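Local coordinates for immune protein (Enterobacter cloacae, PDB 6D7Y) that binds the toxic C-terminal tip of the contact-dependent growth inhibition protein CdiA and, as its immunity protein, probably neutralises it, at residues B[18-23]-B[124-129]. Residues are numbered along the deposited sequence; the frame is centred on the assembly and turned at random.
Sequences FFLLKE and ADFGFE
The ring of Phe126 lies against one side of helix 17-25, meeting Phe19, Leu20 and Glu23, and illustrates how a single aromatic residue at a helix end can join two helices distant in sequence. No hydrogen bond links 18-23 to 124-129; the contact, burying 202 Å² in all, rests on van der Waals packing.

The apolar contacts gather along one face and part of the rim of the ring. Over one face sits the methyl CD1 of Leu20, offset toward the rim and 4.0 Å from Phe126 CG. Leu20 CG stands anti to its own nitrogen (chi1 175°), a setting that carries this branch above the ring; the same side chain also touches Ile122 and Val12. Phe19 contributes its CB at the ring edge, in plane, 4.0 Å from Phe126 CE1; its own ring leads away from the contact. From an oblique direction Glu23 CB comes within 3.8 Å of Phe126 CZ, and Glu23 CG, 4.0 Å from Phe126 CE2, continues the aliphatic wall.

Backbone atoms take a share as well. Phe126 CE1 approaches Phe19 C to 3.6 Å, and Leu20 N lies equally near the same ring carbon, so the ring rests against the peptide link between these two residues.

The polar end of Glu23 turns to another partner: the side chain bends at chi2 (58°), and OE2 is hydrogen-bonded to Tyr118 OH of helix 105-126, adding a polar tie between the same two helices.

Beyond Phe126, Gly127 leaves the helical conformation with positive phi, and the chain runs on to strand 130-135. The arrangement is that of helix-helix packing at a helix C-terminus, joining helices 17-25 and 105-126 of an alpha+beta fold built on an antiparallel sheet.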
ATOM      1  N   PHE B  18      -9.963   2.048   7.457  1.00 43.70           N
ATOM      2  CA  PHE B  18     -10.480   3.253   6.789  1.00 43.81           C
ATOM      3  C   PHE B  18      -9.562   4.467   6.977  1.00 43.26           C
ATOM      4  O   PHE B  18      -9.256   5.177   6.034  1.00 42.04           O
ATOM      5  CB  PHE B  18     -11.881   3.614   7.294  1.00 46.81           C
ATOM      6  CG  PHE B  18     -12.357   4.971   6.826  1.00 48.29           C
ATOM      7  CD1 PHE B  18     -12.899   5.139   5.552  1.00 48.29           C
ATOM      8  CD2 PHE B  18     -12.236   6.084   7.645  1.00 49.99           C
ATOM      9  CE1 PHE B  18     -13.323   6.391   5.117  1.00 49.46           C
ATOM     10  CE2 PHE B  18     -12.652   7.336   7.215  1.00 51.05           C
ATOM     11  CZ  PHE B  18     -13.204   7.491   5.952  1.00 50.91           C
ATOM     12  N   PHE B  19      -9.123   4.695   8.209  1.00 44.40           N
ATOM     13  CA  PHE B  19      -8.278   5.853   8.513  1.00 44.62           C
ATOM     14  C   PHE B  19      -6.880   5.730   7.902  1.00 42.29           C
ATOM     15  O   PHE B  19      -6.273   6.734   7.510  1.00 41.55           O
ATOM     16  CB  PHE B  19      -8.309   6.100  10.024  1.00 47.10           C
ATOM     17  CG  PHE B  19      -9.715   6.300  10.541  1.00 49.92           C
ATOM     18  CD1 PHE B  19     -10.362   7.522  10.369  1.00 51.21           C
ATOM     19  CD2 PHE B  19     -10.420   5.247  11.139  1.00 50.99           C
ATOM     20  CE1 PHE B  19     -11.669   7.699  10.796  1.00 53.62           C
ATOM     21  CE2 PHE B  19     -11.726   5.424  11.581  1.00 53.28           C
ATOM     22  CZ  PHE B  19     -12.354   6.652  11.405  1.00 54.49           C
ATOM     23  N   LEU B  20      -6.381   4.500   7.799  1.00 41.11           N
ATOM     24  CA  LEU B  20      -5.105   4.272   7.130  1.00 39.12           C
ATOM     25  C   LEU B  20      -5.297   4.637   5.657  1.00 37.79           C
ATOM     26  O   LEU B  20      -4.502   5.368   5.087  1.00 36.18           O
ATOM     27  CB  LEU B  20      -4.664   2.811   7.243  1.00 38.76           C
ATOM     28  CG  LEU B  20      -3.387   2.410   6.485  1.00 37.48           C
ATOM     29  CD1 LEU B  20      -2.188   3.210   6.949  1.00 38.02           C
ATOM     30  CD2 LEU B  20      -3.124   0.927   6.659  1.00 37.63           C
ATOM     31  N   LEU B  21      -6.388   4.158   5.065  1.00 38.28           N
ATOM     32  CA  LEU B  21      -6.651   4.435   3.650  1.00 38.16           C
ATOM     33  C   LEU B  21      -6.799   5.930   3.388  1.00 39.78           C
ATOM     34  O   LEU B  21      -6.274   6.415   2.395  1.00 39.98           O
ATOM     35  CB  LEU B  21      -7.834   3.618   3.122  1.00 38.18           C
ATOM     36  CG  LEU B  21      -7.588   2.092   3.061  1.00 37.29           C
ATOM     37  CD1 LEU B  21      -8.891   1.351   2.803  1.00 38.14           C
ATOM     38  CD2 LEU B  21      -6.525   1.692   2.039  1.00 35.32           C
ATOM     39  N   LYS B  22      -7.479   6.660   4.283  1.00 42.58           N
ATOM     40  CA  LYS B  22      -7.633   8.123   4.142  1.00 44.52           C
ATOM     41  C   LYS B  22      -6.277   8.802   4.263  1.00 44.09           C
ATOM     42  O   LYS B  22      -6.001   9.764   3.567  1.00 44.06           O
ATOM     43  CB  LYS B  22      -8.605   8.701   5.190  1.00 47.27           C
ATOM     44  CG  LYS B  22     -10.060   8.267   5.050  1.00 48.65           C
ATOM     45  CD  LYS B  22     -10.695   8.671   3.725  1.00 49.30           C
ATOM     46  CE  LYS B  22     -10.777  10.179   3.525  1.00 51.40           C
ATOM     47  NZ  LYS B  22     -11.355  10.496   2.184  1.00 51.54           N
ATOM     48  N   GLU B  23      -5.447   8.293   5.167  1.00 45.05           N
ATOM     49  CA  GLU B  23      -4.083   8.789   5.375  1.00 45.71           C
ATOM     50  C   GLU B  23      -3.264   8.655   4.078  1.00 44.74           C
ATOM     51  O   GLU B  23      -2.625   9.613   3.629  1.00 45.39           O
ATOM     52  CB  GLU B  23      -3.446   8.011   6.547  1.00 47.89           C
ATOM     53  CG  GLU B  23      -1.930   8.062   6.665  1.00 48.64           C
ATOM     54  CD  GLU B  23      -1.374   9.462   6.788  1.00 51.50           C
ATOM     55  OE1 GLU B  23      -2.108  10.364   7.245  1.00 56.05           O
ATOM     56  OE2 GLU B  23      -0.181   9.658   6.454  1.00 51.58           O
ATOM     57  N   ALA B 124       2.907   3.410  14.855  1.00 47.25           N
ATOM     58  CA  ALA B 124       2.297   3.554  16.189  1.00 51.24           C
ATOM     59  C   ALA B 124       0.852   4.054  16.185  1.00 53.89           C
ATOM     60  O   ALA B 124       0.155   3.896  17.175  1.00 55.85           O
ATOM     61  CB  ALA B 124       3.154   4.477  17.046  1.00 52.50           C
ATOM     62  N   ASP B 125       0.395   4.630  15.073  1.00 55.98           N
ATOM     63  CA  ASP B 125      -0.958   5.175  15.009  1.00 58.65           C
ATOM     64  C   ASP B 125      -1.962   4.244  14.355  1.00 57.99           C
ATOM     65  O   ASP B 125      -3.143   4.280  14.702  1.00 58.08           O
ATOM     66  CB  ASP B 125      -0.962   6.514  14.267  1.00 61.30           C
ATOM     67  CG  ASP B 125       0.143   7.430  14.730  1.00 63.61           C
ATOM     68  OD1 ASP B 125       1.324   7.078  14.484  1.00 64.72           O
ATOM     69  OD2 ASP B 125      -0.159   8.500  15.299  1.00 66.80           O
ATOM     70  N   PHE B 126      -1.508   3.412  13.422  1.00 54.39           N
ATOM     71  CA  PHE B 126      -2.439   2.522  12.717  1.00 55.47           C
ATOM     72  C   PHE B 126      -2.324   1.045  13.067  1.00 56.69           C
ATOM     73  O   PHE B 126      -3.170   0.243  12.644  1.00 61.02           O
ATOM     74  CB  PHE B 126      -2.364   2.764  11.222  1.00 52.29           C
ATOM     75  CG  PHE B 126      -2.704   4.175  10.843  1.00 53.15           C
ATOM     76  CD1 PHE B 126      -4.032   4.578  10.746  1.00 54.48           C
ATOM     77  CD2 PHE B 126      -1.706   5.109  10.616  1.00 52.24           C
ATOM     78  CE1 PHE B 126      -4.348   5.880  10.410  1.00 54.91           C
ATOM     79  CE2 PHE B 126      -2.023   6.418  10.283  1.00 53.24           C
ATOM     80  CZ  PHE B 126      -3.343   6.800  10.176  1.00 54.32           C
ATOM     81  N   GLY B 127      -1.291   0.694  13.826  1.00 54.03           N
ATOM     82  CA  GLY B 127      -1.112  -0.669  14.299  1.00 53.65           C
ATOM     83  C   GLY B 127      -1.113  -1.808  13.295  1.00 52.36           C
ATOM     84  O   GLY B 127      -1.950  -2.711  13.380  1.00 57.26           O
ATOM     85  N   PHE B 128      -0.200  -1.749  12.334  1.00 47.03           N
ATOM     86  CA  PHE B 128      -0.022  -2.851  11.385  1.00 43.92           C
ATOM     87  C   PHE B 128       1.124  -3.720  11.912  1.00 42.73           C
ATOM     88  O   PHE B 128       2.063  -3.197  12.514  1.00 45.36           O
ATOM     89  CB  PHE B 128       0.179  -2.349   9.948  1.00 40.31           C
ATOM     90  CG  PHE B 128       0.976  -1.078   9.834  1.00 38.69           C
ATOM     91  CD1 PHE B 128       2.373  -1.095   9.841  1.00 37.54           C
ATOM     92  CD2 PHE B 128       0.323   0.144   9.664  1.00 38.48           C
ATOM     93  CE1 PHE B 128       3.098   0.085   9.698  1.00 37.16           C
ATOM     94  CE2 PHE B 128       1.038   1.323   9.538  1.00 38.63           C
ATOM     95  CZ  PHE B 128       2.428   1.296   9.542  1.00 38.04           C
ATOM     96  N   GLU B 129       1.037  -5.037  11.720  1.00 41.82           N
ATOM     97  CA  GLU B 129       2.058  -5.975  12.258  1.00 42.58           C
ATOM     98  C   GLU B 129       3.478  -5.793  11.701  1.00 37.90           C
ATOM     99  O   GLU B 129       4.447  -5.829  12.446  1.00 36.93           O
ATOM    100  CB  GLU B 129       1.611  -7.432  12.075  1.00 46.17           C
ATOM    101  CG  GLU B 129       0.321  -7.769  12.812  1.00 53.99           C
ATOM    102  CD  GLU B 129      -0.062  -9.245  12.722  1.00 60.87           C
ATOM    103  OE1 GLU B 129      -1.129  -9.607  13.266  1.00 66.54           O
ATOM    104  OE2 GLU B 129       0.695 -10.044  12.115  1.00 64.33           O
TER